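Local coordinates for protein probable exosome complex exonuclease 2 (Pyrococcus abyssi, PDB 2PO1) that is probably a non-catalytic part of the archaeal exosome, an RNA-degrading complex, and probably helps to shape the active site of the Rrp41 subunit, at residues 62-73 / 134-145; 82-90 / 103-114. All coordinates share one frame; numbering follows the deposited sequence.

Contact 1: residues 62-73 / 134-145; sequences VLVGIKTSLGEP and KIVRVVFIDVHV. With nucleotides of chain A.
Gly71 lies between Val138 CG2 and the base of A6 of chain A. Val138 CG2 reaches across the strand pair to 3.6 Å from Gly71 N, and N6 of A6 lies 3.6 Å from Gly71 CA. Strands 62-71 and 135-145 are antiparallel neighbours in the sheet of the RNase PH domain. Ten backbone hydrogen bonds join them in five hydrogen-bonded pairs, from Leu63 with His144 to Gly71 with Val136.

Phe140 stands on the same side of the sheet as Val138. With CG anti to the carbonyl carbon (chi1 -59°) and the ring turned by chi2 of 89°, the ring edge meets the neighbouring strand, and CD1 lies 3.4 Å from Lys67 O. On another part of the edge, CE2 meets C5' of A6 at 3.7 Å. Replacing this ring with an alanine would probably open a gap beside the A6 sugar and uncover Lys67 O.

The face with Val64, Ile66 and Ile141 is largely apolar, but it also carries Thr68 and Arg137. Ile66 and Ile141 point the same way, side by side, with Ile66 CD1 3.9 Å from Ile141 CG1. Val64 CG1 crosses the CG2 branch of Ile141 at 3.6 Å. Further along, Thr68 CG2 packs against Val139 CG2 at 3.7 Å. A water links Thr68 OG1 to Arg137 NH2, weakly at the arginine, whose NH1 bonds to Pro170 O.

On the Phe140 side, Asp142 OD2 forms a salt bridge with a basic side chain of another subunit. His144 NE2 bonds an acidic side chain there, and Lys67 NZ bonds its backbone. The chemistry implies a two-sided strand pair: aliphatic toward helix 152-166 at Val62, Val64 and Val143, polar or aromatic on the Phe140 face toward RNA and that subunit.

Contact 2: residues 82-90 / 103-114; sequences VMTTNVELV and DERAIELARVID. With nucleotides of chain A.
Thr85, Val87 and Leu89 point from strand 82-89 onto helix 104-114. Strand 82-89 and helix 104-118 are the first two elements of a beta-alpha-beta crossover in the RNase PH domain that ends in the parallel strand 135-147. The strand and helix segments run at 146° to each other.

Leu89 and Leu109 cross at about a right angle, CD1 to CD1 at 3.9 Å. The other branch of Leu89, CD2, lies over the first turn, 3.7 Å from Ala106 CB. That turn is capped by Asp103, whose OD1 accepts from Ala106 N, while its OD2 holds Arg105 NE in a salt bridge. Val87 CG2 presses on the next turn, 3.8 Å from Ala110 CB. The small alanines are consistent with the 7.0 Å approach of the axes.

Polar contacts take over at Asp114. Its CG is anti to its backbone N (chi1 -179°), which carries the carboxylate back to the strand. Met83 approaches it from the opposite direction and sets CE beside OD1. OD2 pairs with Arg118.

Arg111 and Glu88, which point away from the interface, reach the RNA of chain A. Arg111 NH1 bonds OP2 of A9; its bonds to A8 and from NH2 are weak. Its NE pairs with an acidic side chain of another subunit. Glu88 OE2 accepts from N6 of A4.

Thr85 OG1 donates to Asp114 OD1 at 2.8 Å, on the anti side of the carboxylate, and a water joins that same oxygen to Thr85 N.

How the contacts relate
Contacts 1 and 2 share one sheet. Strand 135-147 of contact 1 lies between strand 60-71 and strand 82-89 of contact 2, and Val139 N is probably hydrogen-bonded to Val82 O, 2.7 Å away. Along the chain, contact 2 is nested within the loop that contact 1 closes. Both are mostly buried, but contact 2 lies nearer the centre of the chain. Contact 1 holds strand to strand through backbone bonds, whereas contact 2 holds strand to helix through side chains and waters. RNA is also met differently: contact 1 offers glycine, valine, phenylalanine and the Glu72 carbonyl to A6, and contact 2 offers charged groups to A4, A8 and A9.

Contact 1: residues 62-73 / 134-145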
loop_
_atom_site.group_PDB
_atom_site.type_symbol
_atom_site.label_atom_id
_atom_site.label_comp_id
_atom_site.label_asym_id
_atom_site.label_seq_id
_atom_site.Cartn_x
_atom_site.Cartn_y
_atom_site.Cartn_z
ATOM N N VAL C 62 11.311 -2.143 25.637
ATOM C CA VAL C 62 10.576 -1.354 24.702
ATOM C C VAL C 62 10.859 0.120 24.956
ATOM O O VAL C 62 11.040 0.531 26.094
ATOM C CB VAL C 62 9.075 -1.660 24.750
ATOM C CG1 VAL C 62 8.774 -3.046 25.268
ATOM C CG2 VAL C 62 8.373 -0.636 25.436
ATOM N N LEU C 63 11.007 0.890 23.888
ATOM C CA LEU C 63 11.226 2.316 24.009
ATOM C C LEU C 63 9.992 2.973 23.563
ATOM O O LEU C 63 9.477 2.667 22.438
ATOM C CB LEU C 63 12.217 2.747 22.939
ATOM C CG LEU C 63 13.334 3.718 23.230
ATOM C CD1 LEU C 63 14.029 4.230 21.905
ATOM C CD2 LEU C 63 13.032 4.825 24.328
ATOM N N VAL C 64 9.559 3.971 24.313
ATOM C CA VAL C 64 8.453 4.783 23.837
ATOM C C VAL C 64 8.897 6.195 23.792
ATOM O O VAL C 64 9.598 6.697 24.713
ATOM C CB VAL C 64 7.198 4.673 24.789
ATOM C CG1 VAL C 64 6.098 5.712 24.417
ATOM C CG2 VAL C 64 6.693 3.334 24.690
ATOM N N GLY C 65 8.556 6.842 22.693
ATOM C CA GLY C 65 8.867 8.269 22.540
ATOM C C GLY C 65 7.546 9.000 22.449
ATOM O O GLY C 65 6.584 8.466 21.882
ATOM N N ILE C 66 7.475 10.192 23.058
ATOM C CA ILE C 66 6.303 11.051 22.949
ATOM C C ILE C 66 6.715 12.220 22.149
ATOM O O ILE C 66 7.725 12.837 22.437
ATOM C CB ILE C 66 5.809 11.561 24.339
ATOM C CG1 ILE C 66 5.519 10.384 25.286
ATOM C CG2 ILE C 66 4.634 12.496 24.168
ATOM C CD1 ILE C 66 4.379 9.449 24.907
ATOM N N LYS C 67 6.012 12.469 21.056
ATOM C CA LYS C 67 6.248 13.695 20.319
ATOM C C LYS C 67 4.934 14.362 20.199
ATOM O O LYS C 67 3.953 13.700 19.887
ATOM C CB LYS C 67 6.674 13.407 18.879
ATOM C CG LYS C 67 7.848 12.541 18.721
ATOM C CD LYS C 67 9.048 13.346 19.007
ATOM C CE LYS C 67 9.383 14.095 17.729
ATOM N NZ LYS C 67 10.511 14.931 18.069
ATOM N N THR C 68 4.922 15.678 20.387
ATOM C CA THR C 68 3.704 16.448 20.302
ATOM C C THR C 68 3.835 17.532 19.248
ATOM O O THR C 68 4.921 18.006 18.963
ATOM C CB THR C 68 3.447 17.100 21.617
ATOM O OG1 THR C 68 4.474 18.065 21.822
ATOM C CG2 THR C 68 3.515 16.058 22.707
ATOM N N SER C 69 2.730 17.883 18.610
ATOM C CA SER C 69 2.715 19.092 17.839
ATOM C C SER C 69 1.355 19.721 18.018
ATOM O O SER C 69 0.538 19.281 18.837
ATOM C CB SER C 69 2.966 18.755 16.376
ATOM O OG SER C 69 2.036 17.767 16.020
ATOM N N LEU C 70 1.094 20.754 17.251
ATOM C CA LEU C 70 -0.184 21.385 17.316
ATOM C C LEU C 70 -0.869 21.068 16.034
ATOM O O LEU C 70 -0.262 21.142 14.970
ATOM C CB LEU C 70 -0.028 22.900 17.503
ATOM C CG LEU C 70 0.589 23.352 18.839
ATOM C CD1 LEU C 70 0.753 24.894 18.901
ATOM C CD2 LEU C 70 -0.253 22.841 19.994
ATOM N N GLY C 71 -2.134 20.714 16.121
ATOM C CA GLY C 71 -2.900 20.433 14.934
ATOM C C GLY C 71 -4.352 20.698 15.228
ATOM O O GLY C 71 -4.703 21.121 16.313
ATOM N N GLU C 72 -5.193 20.434 14.245
ATOM C CA GLU C 72 -6.627 20.567 14.386
ATOM C C GLU C 72 -7.226 19.396 15.138
ATOM O O GLU C 72 -6.797 18.265 14.940
ATOM C CB GLU C 72 -7.263 20.590 13.002
ATOM C CG GLU C 72 -6.526 21.384 11.959
ATOM C CD GLU C 72 -7.343 21.531 10.668
ATOM O OE1 GLU C 72 -8.245 20.697 10.401
ATOM O OE2 GLU C 72 -7.086 22.491 9.904
ATOM N N PRO C 73 -8.253 19.628 15.967
ATOM C CA PRO C 73 -8.864 18.444 16.564
ATOM C C PRO C 73 -9.777 17.716 15.566
ATOM O O PRO C 73 -9.945 18.160 14.424
ATOM C CB PRO C 73 -9.668 19.006 17.727
ATOM C CG PRO C 73 -10.038 20.390 17.279
ATOM C CD PRO C 73 -8.929 20.874 16.379
ATOM N N LYS C 134 -10.003 24.158 16.627
ATOM C CA LYS C 134 -9.037 24.628 15.629
ATOM C C LYS C 134 -7.591 24.244 15.897
ATOM O O LYS C 134 -6.859 23.932 14.971
ATOM C CB LYS C 134 -9.124 26.154 15.494
ATOM C CG LYS C 134 -10.539 26.663 15.229
ATOM C CD LYS C 134 -10.724 27.140 13.775
ATOM C CE LYS C 134 -11.056 26.011 12.758
ATOM N NZ LYS C 134 -11.620 26.633 11.495
ATOM N N ILE C 135 -7.148 24.318 17.148
ATOM C CA ILE C 135 -5.748 24.078 17.439
ATOM C C ILE C 135 -5.644 23.414 18.767
ATOM O O ILE C 135 -5.912 24.027 19.789
ATOM C CB ILE C 135 -4.886 25.362 17.494
ATOM C CG1 ILE C 135 -4.862 26.068 16.133
ATOM C CG2 ILE C 135 -3.452 25.007 18.017
ATOM C CD1 ILE C 135 -4.476 27.469 16.197
ATOM N N VAL C 136 -5.243 22.147 18.733
ATOM C CA VAL C 136 -5.048 21.367 19.918
ATOM C C VAL C 136 -3.652 20.732 19.878
ATOM O O VAL C 136 -2.974 20.678 18.829
ATOM C CB VAL C 136 -6.164 20.312 20.087
ATOM C CG1 VAL C 136 -7.507 20.980 19.976
ATOM C CG2 VAL C 136 -6.055 19.232 19.038
ATOM N N ARG C 137 -3.199 20.315 21.043
ATOM C CA ARG C 137 -2.023 19.511 21.110
ATOM C C ARG C 137 -2.330 18.126 20.556
ATOM O O ARG C 137 -3.402 17.540 20.825
ATOM C CB ARG C 137 -1.474 19.421 22.538
ATOM C CG ARG C 137 0.016 19.690 22.470
ATOM C CD ARG C 137 0.630 19.647 23.789
ATOM N NE ARG C 137 0.621 20.928 24.498
ATOM C CZ ARG C 137 1.478 21.911 24.280
ATOM N NH1 ARG C 137 1.420 22.985 25.039
ATOM N NH2 ARG C 137 2.380 21.829 23.306
ATOM N N VAL C 138 -1.388 17.651 19.758
ATOM C CA VAL C 138 -1.431 16.322 19.169
ATOM C C VAL C 138 -0.279 15.548 19.765
ATOM O O VAL C 138 0.878 15.962 19.673
ATOM C CB VAL C 138 -1.369 16.429 17.640
ATOM C CG1 VAL C 138 -1.455 15.026 17.005
ATOM C CG2 VAL C 138 -2.513 17.251 17.204
ATOM N N VAL C 139 -0.612 14.443 20.413
ATOM C CA VAL C 139 0.382 13.648 21.115
ATOM C C VAL C 139 0.500 12.285 20.463
ATOM O O VAL C 139 -0.480 11.506 20.431
ATOM C CB VAL C 139 0.008 13.504 22.630
ATOM C CG1 VAL C 139 0.998 12.579 23.347
ATOM C CG2 VAL C 139 0.022 14.868 23.292
ATOM N N PHE C 140 1.669 12.035 19.900
ATOM C CA PHE C 140 2.036 10.724 19.362
ATOM C C PHE C 140 2.786 9.867 20.393
ATOM O O PHE C 140 3.871 10.234 20.897
ATOM C CB PHE C 140 2.914 10.874 18.098
ATOM C CG PHE C 140 2.275 11.617 17.008
ATOM C CD1 PHE C 140 2.397 12.993 16.931
ATOM C CD2 PHE C 140 1.554 10.951 16.018
ATOM C CE1 PHE C 140 1.792 13.694 15.871
ATOM C CE2 PHE C 140 0.946 11.664 14.966
ATOM C CZ PHE C 140 1.079 13.014 14.893
ATOM N N ILE C 141 2.186 8.735 20.717
ATOM C CA ILE C 141 2.802 7.779 21.565
ATOM C C ILE C 141 3.391 6.761 20.594
ATOM O O ILE C 141 2.659 6.019 19.938
ATOM C CB ILE C 141 1.845 7.093 22.501
ATOM C CG1 ILE C 141 1.065 8.133 23.293
ATOM C CG2 ILE C 141 2.632 6.118 23.372
ATOM C CD1 ILE C 141 0.100 7.529 24.262
ATOM N N ASP C 142 4.707 6.819 20.428
ATOM C CA ASP C 142 5.323 5.967 19.424
ATOM C C ASP C 142 6.124 4.912 20.175
ATOM O O ASP C 142 7.064 5.223 20.971
ATOM C CB ASP C 142 6.160 6.752 18.428
ATOM C CG ASP C 142 5.335 7.465 17.431
ATOM O OD1 ASP C 142 5.445 8.711 17.373
ATOM O OD2 ASP C 142 4.493 6.824 16.753
ATOM N N VAL C 143 5.731 3.666 19.956
ATOM C CA VAL C 143 6.250 2.559 20.766
ATOM C C VAL C 143 7.119 1.794 19.811
ATOM O O VAL C 143 6.624 1.317 18.754
ATOM C CB VAL C 143 5.199 1.569 21.228
ATOM C CG1 VAL C 143 5.912 0.406 21.985
ATOM C CG2 VAL C 143 4.076 2.261 22.074
ATOM N N HIS C 144 8.407 1.743 20.155
ATOM C CA HIS C 144 9.388 1.022 19.433
ATOM C C HIS C 144 9.803 -0.192 20.272
ATOM O O HIS C 144 10.585 -0.069 21.266
ATOM C CB HIS C 144 10.593 1.937 19.208
ATOM C CG HIS C 144 11.085 1.936 17.807
ATOM N ND1 HIS C 144 10.287 2.301 16.752
ATOM C CD2 HIS C 144 12.318 1.708 17.288
ATOM C CE1 HIS C 144 10.979 2.212 15.631
ATOM N NE2 HIS C 144 12.225 1.907 15.939
ATOM N N VAL C 145 9.290 -1.368 19.911
ATOM C CA VAL C 145 9.625 -2.574 20.727
ATOM C C VAL C 145 11.040 -2.946 20.261
ATOM O O VAL C 145 11.240 -3.083 19.065
ATOM C CB VAL C 145 8.602 -3.702 20.557
ATOM C CG1 VAL C 145 9.156 -5.040 21.109
ATOM C CG2 VAL C 145 7.308 -3.322 21.252
ATOM P P A A 6 0.922 8.974 10.972
ATOM O OP1 A A 6 1.335 8.012 12.029
ATOM O OP2 A A 6 1.648 10.266 10.846
ATOM O "O5'" A A 6 -0.631 9.336 11.173
ATOM C "C5'" A A 6 -1.085 10.102 12.300
ATOM C "C4'" A A 6 -2.446 9.645 12.829
ATOM O "O4'" A A 6 -3.004 10.664 13.710
ATOM C "C3'" A A 6 -3.539 9.378 11.795
ATOM O "O3'" A A 6 -4.407 8.385 12.333
ATOM C "C2'" A A 6 -4.203 10.757 11.664
ATOM O "O2'" A A 6 -5.567 10.671 11.291
ATOM C "C1'" A A 6 -4.049 11.370 13.063
ATOM N N9 A A 6 -3.679 12.784 13.086
ATOM C C8 A A 6 -2.407 13.275 13.144
ATOM N N7 A A 6 -2.336 14.582 13.159
ATOM C C5 A A 6 -3.660 14.990 13.109
ATOM C C6 A A 6 -4.271 16.271 13.096
ATOM N N6 A A 6 -3.575 17.413 13.139
ATOM N N1 A A 6 -5.623 16.339 13.039
ATOM C C2 A A 6 -6.320 15.199 12.999
ATOM N N3 A A 6 -5.851 13.944 13.006
ATOM C C4 A A 6 -4.504 13.893 13.065
HETATM O O HOH W 1 3.706 20.823 20.772
#

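Contact 2: residues 82-90 / 103-114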
loop_
_atom_site.group_PDB
_atom_site.type_symbol
_atom_site.label_atom_id
_atom_site.label_comp_id
_atom_site.label_asym_id
_atom_site.label_seq_id
_atom_site.Cartn_x
_atom_site.Cartn_y
_atom_site.Cartn_z
ATOM N N VAL C 82 -5.368 15.585 20.837
ATOM C CA VAL C 82 -5.314 14.359 20.067
ATOM C C VAL C 82 -4.267 13.452 20.658
ATOM O O VAL C 82 -3.134 13.877 21.026
ATOM C CB VAL C 82 -5.101 14.605 18.499
ATOM C CG1 VAL C 82 -4.784 13.280 17.768
ATOM C CG2 VAL C 82 -6.304 15.245 17.883
ATOM N N MET C 83 -4.635 12.181 20.777
ATOM C CA MET C 83 -3.635 11.222 21.147
ATOM C C MET C 83 -3.715 10.038 20.215
ATOM O O MET C 83 -4.808 9.473 19.909
ATOM C CB MET C 83 -3.852 10.792 22.608
ATOM C CG MET C 83 -2.793 9.834 23.136
ATOM S SD MET C 83 -3.405 9.176 24.720
ATOM C CE MET C 83 -4.057 7.583 24.229
ATOM N N THR C 84 -2.548 9.584 19.810
ATOM C CA THR C 84 -2.480 8.465 18.936
ATOM C C THR C 84 -1.319 7.555 19.312
ATOM O O THR C 84 -0.238 8.024 19.684
ATOM C CB THR C 84 -2.427 8.971 17.438
ATOM O OG1 THR C 84 -2.454 7.846 16.588
ATOM C CG2 THR C 84 -1.177 9.732 17.179
ATOM N N THR C 85 -1.578 6.244 19.278
ATOM C CA THR C 85 -0.654 5.245 19.752
ATOM C C THR C 85 -0.316 4.327 18.645
ATOM O O THR C 85 -1.216 3.833 17.920
ATOM C CB THR C 85 -1.334 4.483 20.913
ATOM O OG1 THR C 85 -1.814 5.454 21.834
ATOM C CG2 THR C 85 -0.375 3.560 21.624
ATOM N N ASN C 86 0.986 4.190 18.407
ATOM C CA ASN C 86 1.482 3.278 17.404
ATOM C C ASN C 86 2.523 2.426 18.001
ATOM O O ASN C 86 3.393 2.911 18.744
ATOM C CB ASN C 86 2.064 3.991 16.163
ATOM C CG ASN C 86 2.386 3.028 15.057
ATOM O OD1 ASN C 86 3.569 2.837 14.682
ATOM N ND2 ASN C 86 1.352 2.451 14.463
ATOM N N VAL C 87 2.462 1.120 17.682
ATOM C CA VAL C 87 3.497 0.176 18.147
ATOM C C VAL C 87 4.167 -0.352 16.888
ATOM O O VAL C 87 3.496 -0.865 15.993
ATOM C CB VAL C 87 2.830 -0.962 18.847
ATOM C CG1 VAL C 87 3.814 -2.116 19.048
ATOM C CG2 VAL C 87 2.261 -0.469 20.205
ATOM N N GLU C 88 5.473 -0.172 16.828
ATOM C CA GLU C 88 6.333 -0.790 15.882
ATOM C C GLU C 88 7.022 -1.994 16.518
ATOM O O GLU C 88 7.775 -1.904 17.520
ATOM C CB GLU C 88 7.359 0.208 15.404
ATOM C CG GLU C 88 6.745 1.421 14.691
ATOM C CD GLU C 88 6.100 1.030 13.369
ATOM O OE1 GLU C 88 4.894 1.267 13.164
ATOM O OE2 GLU C 88 6.791 0.417 12.565
ATOM N N LEU C 89 6.680 -3.139 15.962
ATOM C CA LEU C 89 7.307 -4.436 16.313
ATOM C C LEU C 89 8.461 -4.523 15.329
ATOM O O LEU C 89 8.343 -5.131 14.278
ATOM C CB LEU C 89 6.278 -5.539 16.077
ATOM C CG LEU C 89 5.512 -5.973 17.333
ATOM C CD1 LEU C 89 5.473 -5.055 18.550
ATOM C CD2 LEU C 89 4.166 -6.631 17.075
ATOM N N VAL C 90 9.590 -3.900 15.683
ATOM C CA VAL C 90 10.624 -3.721 14.706
ATOM C C VAL C 90 11.308 -5.064 14.552
ATOM O O VAL C 90 11.396 -5.829 15.533
ATOM C CB VAL C 90 11.577 -2.493 15.001
ATOM C CG1 VAL C 90 10.737 -1.243 15.513
ATOM C CG2 VAL C 90 12.562 -2.806 16.030
ATOM N N ASP C 103 1.172 -5.370 12.040
ATOM C CA ASP C 103 0.387 -6.556 11.889
ATOM C C ASP C 103 -0.626 -6.573 13.059
ATOM O O ASP C 103 -0.649 -5.667 13.894
ATOM C CB ASP C 103 1.306 -7.814 11.933
ATOM C CG ASP C 103 1.794 -8.127 13.357
ATOM O OD1 ASP C 103 1.905 -7.218 14.185
ATOM O OD2 ASP C 103 2.047 -9.286 13.660
ATOM N N GLU C 104 -1.472 -7.581 13.117
ATOM C CA GLU C 104 -2.507 -7.604 14.158
ATOM C C GLU C 104 -1.933 -7.579 15.560
ATOM O O GLU C 104 -2.562 -7.080 16.507
ATOM C CB GLU C 104 -3.385 -8.822 13.983
ATOM C CG GLU C 104 -2.643 -10.167 14.166
ATOM C CD GLU C 104 -3.572 -11.372 14.128
ATOM O OE1 GLU C 104 -4.722 -11.245 13.657
ATOM O OE2 GLU C 104 -3.158 -12.471 14.573
ATOM N N ARG C 105 -0.739 -8.119 15.759
ATOM C CA ARG C 105 -0.171 -8.072 17.129
ATOM C C ARG C 105 0.132 -6.660 17.500
ATOM O O ARG C 105 -0.159 -6.255 18.598
ATOM C CB ARG C 105 1.114 -8.899 17.277
ATOM C CG ARG C 105 0.895 -10.386 17.073
ATOM C CD ARG C 105 2.206 -11.153 16.795
ATOM N NE ARG C 105 2.937 -10.616 15.639
ATOM C CZ ARG C 105 4.183 -10.935 15.335
ATOM N NH1 ARG C 105 4.832 -11.818 16.085
ATOM N NH2 ARG C 105 4.784 -10.385 14.273
ATOM N N ALA C 106 0.738 -5.905 16.594
ATOM C CA ALA C 106 1.145 -4.548 16.890
ATOM C C ALA C 106 -0.111 -3.698 17.084
ATOM O O ALA C 106 -0.156 -2.830 17.950
ATOM C CB ALA C 106 1.946 -3.966 15.698
ATOM N N ILE C 107 -1.112 -3.935 16.250
ATOM C CA ILE C 107 -2.324 -3.203 16.275
ATOM C C ILE C 107 -3.073 -3.465 17.571
ATOM O O ILE C 107 -3.577 -2.520 18.168
ATOM C CB ILE C 107 -3.190 -3.543 15.070
ATOM C CG1 ILE C 107 -2.544 -2.888 13.851
ATOM C CG2 ILE C 107 -4.554 -3.007 15.300
ATOM C CD1 ILE C 107 -2.979 -3.442 12.515
ATOM N N GLU C 108 -3.113 -4.705 18.036
ATOM C CA GLU C 108 -3.828 -4.964 19.273
ATOM C C GLU C 108 -3.084 -4.362 20.461
ATOM O O GLU C 108 -3.702 -3.816 21.364
ATOM C CB GLU C 108 -4.012 -6.481 19.474
ATOM C CG GLU C 108 -4.429 -6.864 20.918
ATOM C CD GLU C 108 -4.500 -8.370 21.056
ATOM O OE1 GLU C 108 -5.596 -8.891 21.275
ATOM O OE2 GLU C 108 -3.475 -9.038 20.829
ATOM N N LEU C 109 -1.756 -4.455 20.470
ATOM C CA LEU C 109 -0.945 -3.839 21.530
ATOM C C LEU C 109 -1.207 -2.364 21.562
ATOM O O LEU C 109 -1.483 -1.833 22.580
ATOM C CB LEU C 109 0.545 -4.056 21.221
ATOM C CG LEU C 109 1.013 -5.499 21.496
ATOM C CD1 LEU C 109 2.390 -5.743 20.886
ATOM C CD2 LEU C 109 1.044 -5.793 23.005
ATOM N N ALA C 110 -1.131 -1.689 20.410
ATOM C CA ALA C 110 -1.388 -0.229 20.376
ATOM C C ALA C 110 -2.749 0.141 20.918
ATOM O O ALA C 110 -2.930 1.164 21.548
ATOM C CB ALA C 110 -1.284 0.281 18.950
ATOM N N ARG C 111 -3.748 -0.611 20.504
ATOM C CA ARG C 111 -5.094 -0.230 20.806
ATOM C C ARG C 111 -5.411 -0.486 22.250
ATOM O O ARG C 111 -6.039 0.310 22.881
ATOM C CB ARG C 111 -6.030 -0.958 19.824
ATOM C CG ARG C 111 -5.851 -0.405 18.477
ATOM C CD ARG C 111 -6.761 -1.049 17.467
ATOM N NE ARG C 111 -8.130 -1.243 17.989
ATOM C CZ ARG C 111 -9.107 -0.354 17.844
ATOM N NH1 ARG C 111 -8.904 0.831 17.212
ATOM N NH2 ARG C 111 -10.305 -0.651 18.308
ATOM N N VAL C 112 -4.925 -1.582 22.806
ATOM C CA VAL C 112 -5.245 -1.912 24.180
ATOM C C VAL C 112 -4.539 -0.914 25.088
ATOM O O VAL C 112 -5.072 -0.535 26.096
ATOM C CB VAL C 112 -4.737 -3.291 24.521
ATOM C CG1 VAL C 112 -4.760 -3.535 26.007
ATOM C CG2 VAL C 112 -5.484 -4.336 23.741
ATOM N N ILE C 113 -3.326 -0.498 24.716
ATOM C CA ILE C 113 -2.571 0.386 25.557
ATOM C C ILE C 113 -3.194 1.777 25.398
ATOM O O ILE C 113 -3.293 2.544 26.333
ATOM C CB ILE C 113 -1.030 0.418 25.131
ATOM C CG1 ILE C 113 -0.306 -0.857 25.546
ATOM C CG2 ILE C 113 -0.281 1.566 25.803
ATOM C CD1 ILE C 113 -0.717 -1.393 26.978
ATOM N N ASP C 114 -3.601 2.115 24.184
ATOM C CA ASP C 114 -4.225 3.387 23.971
ATOM C C ASP C 114 -5.473 3.446 24.827
ATOM O O ASP C 114 -5.751 4.467 25.455
ATOM C CB ASP C 114 -4.631 3.476 22.516
ATOM C CG ASP C 114 -5.267 4.787 22.178
ATOM O OD1 ASP C 114 -4.572 5.652 21.598
ATOM O OD2 ASP C 114 -6.480 4.903 22.446
ATOM P P A A 8 -7.531 3.560 16.102
ATOM O OP1 A A 8 -6.669 2.409 16.529
ATOM O OP2 A A 8 -8.175 3.478 14.756
ATOM O "O5'" A A 8 -8.644 3.979 17.200
ATOM C "C5'" A A 8 -8.353 4.196 18.613
ATOM C "C4'" A A 8 -9.509 4.817 19.393
ATOM O "O4'" A A 8 -9.667 6.194 18.994
ATOM C "C3'" A A 8 -10.930 4.294 19.195
ATOM O "O3'" A A 8 -11.208 3.063 19.848
ATOM C "C2'" A A 8 -11.748 5.435 19.788
ATOM O "O2'" A A 8 -11.625 5.587 21.200
ATOM C "C1'" A A 8 -11.029 6.557 19.050
ATOM N N9 A A 8 -11.466 6.797 17.664
ATOM C C8 A A 8 -10.831 6.432 16.491
ATOM N N7 A A 8 -11.443 6.804 15.392
ATOM C C5 A A 8 -12.560 7.460 15.886
ATOM C C6 A A 8 -13.624 8.102 15.234
ATOM N N6 A A 8 -13.680 8.163 13.901
ATOM N N1 A A 8 -14.598 8.669 16.000
ATOM C C2 A A 8 -14.510 8.601 17.344
ATOM N N3 A A 8 -13.549 8.034 18.078
ATOM C C4 A A 8 -12.600 7.476 17.278
ATOM P P A A 9 -12.064 1.952 19.088
ATOM O OP1 A A 9 -12.032 0.805 20.025
ATOM O OP2 A A 9 -11.646 1.864 17.649
ATOM O "O5'" A A 9 -13.542 2.552 19.081
ATOM C "C5'" A A 9 -14.252 2.711 20.321
ATOM C "C4'" A A 9 -15.632 3.228 19.998
ATOM O "O4'" A A 9 -15.449 4.480 19.308
ATOM C "C3'" A A 9 -16.401 2.379 19.000
ATOM O "O3'" A A 9 -17.071 1.317 19.652
ATOM C "C2'" A A 9 -17.371 3.379 18.401
ATOM O "O2'" A A 9 -18.478 3.651 19.246
ATOM C "C1'" A A 9 -16.441 4.581 18.293
ATOM N N9 A A 9 -15.817 4.711 16.979
ATOM C C8 A A 9 -14.609 4.210 16.553
ATOM N N7 A A 9 -14.342 4.505 15.297
ATOM C C5 A A 9 -15.440 5.257 14.887
ATOM C C6 A A 9 -15.782 5.880 13.663
ATOM N N6 A A 9 -15.008 5.836 12.574
ATOM N N1 A A 9 -16.961 6.546 13.589
ATOM C C2 A A 9 -17.752 6.587 14.677
ATOM N N3 A A 9 -17.535 6.038 15.878
ATOM C C4 A A 9 -16.360 5.386 15.912
ATOM P P A A 4 6.262 -1.640 2.189
ATOM O OP1 A A 4 7.127 -2.222 1.133
ATOM O OP2 A A 4 5.000 -2.337 2.576
ATOM O "O5'" A A 4 5.855 -0.163 1.671
ATOM C "C5'" A A 4 5.546 0.945 2.544
ATOM C "C4'" A A 4 4.074 1.002 2.950
ATOM O "O4'" A A 4 3.720 -0.083 3.869
ATOM C "C3'" A A 4 3.662 2.316 3.619
ATOM O "O3'" A A 4 2.736 3.030 2.784
ATOM C "C2'" A A 4 3.022 1.895 4.954
ATOM O "O2'" A A 4 1.608 2.033 4.917
ATOM C "C1'" A A 4 3.461 0.430 5.173
ATOM N N9 A A 4 4.658 0.231 6.048
ATOM C C8 A A 4 5.969 -0.229 5.656
ATOM N N7 A A 4 6.875 -0.309 6.609
ATOM C C5 A A 4 6.102 0.128 7.737
ATOM C C6 A A 4 6.460 0.273 9.096
ATOM N N6 A A 4 7.732 -0.031 9.499
ATOM N N1 A A 4 5.442 0.719 9.987
ATOM C C2 A A 4 4.179 1.019 9.552
ATOM N N3 A A 4 3.725 0.934 8.299
ATOM C C4 A A 4 4.741 0.470 7.427
HETATM O O HOH W 2 -4.351 5.496 18.947
HETATM O O HOH W 3 0.464 -0.457 16.010
#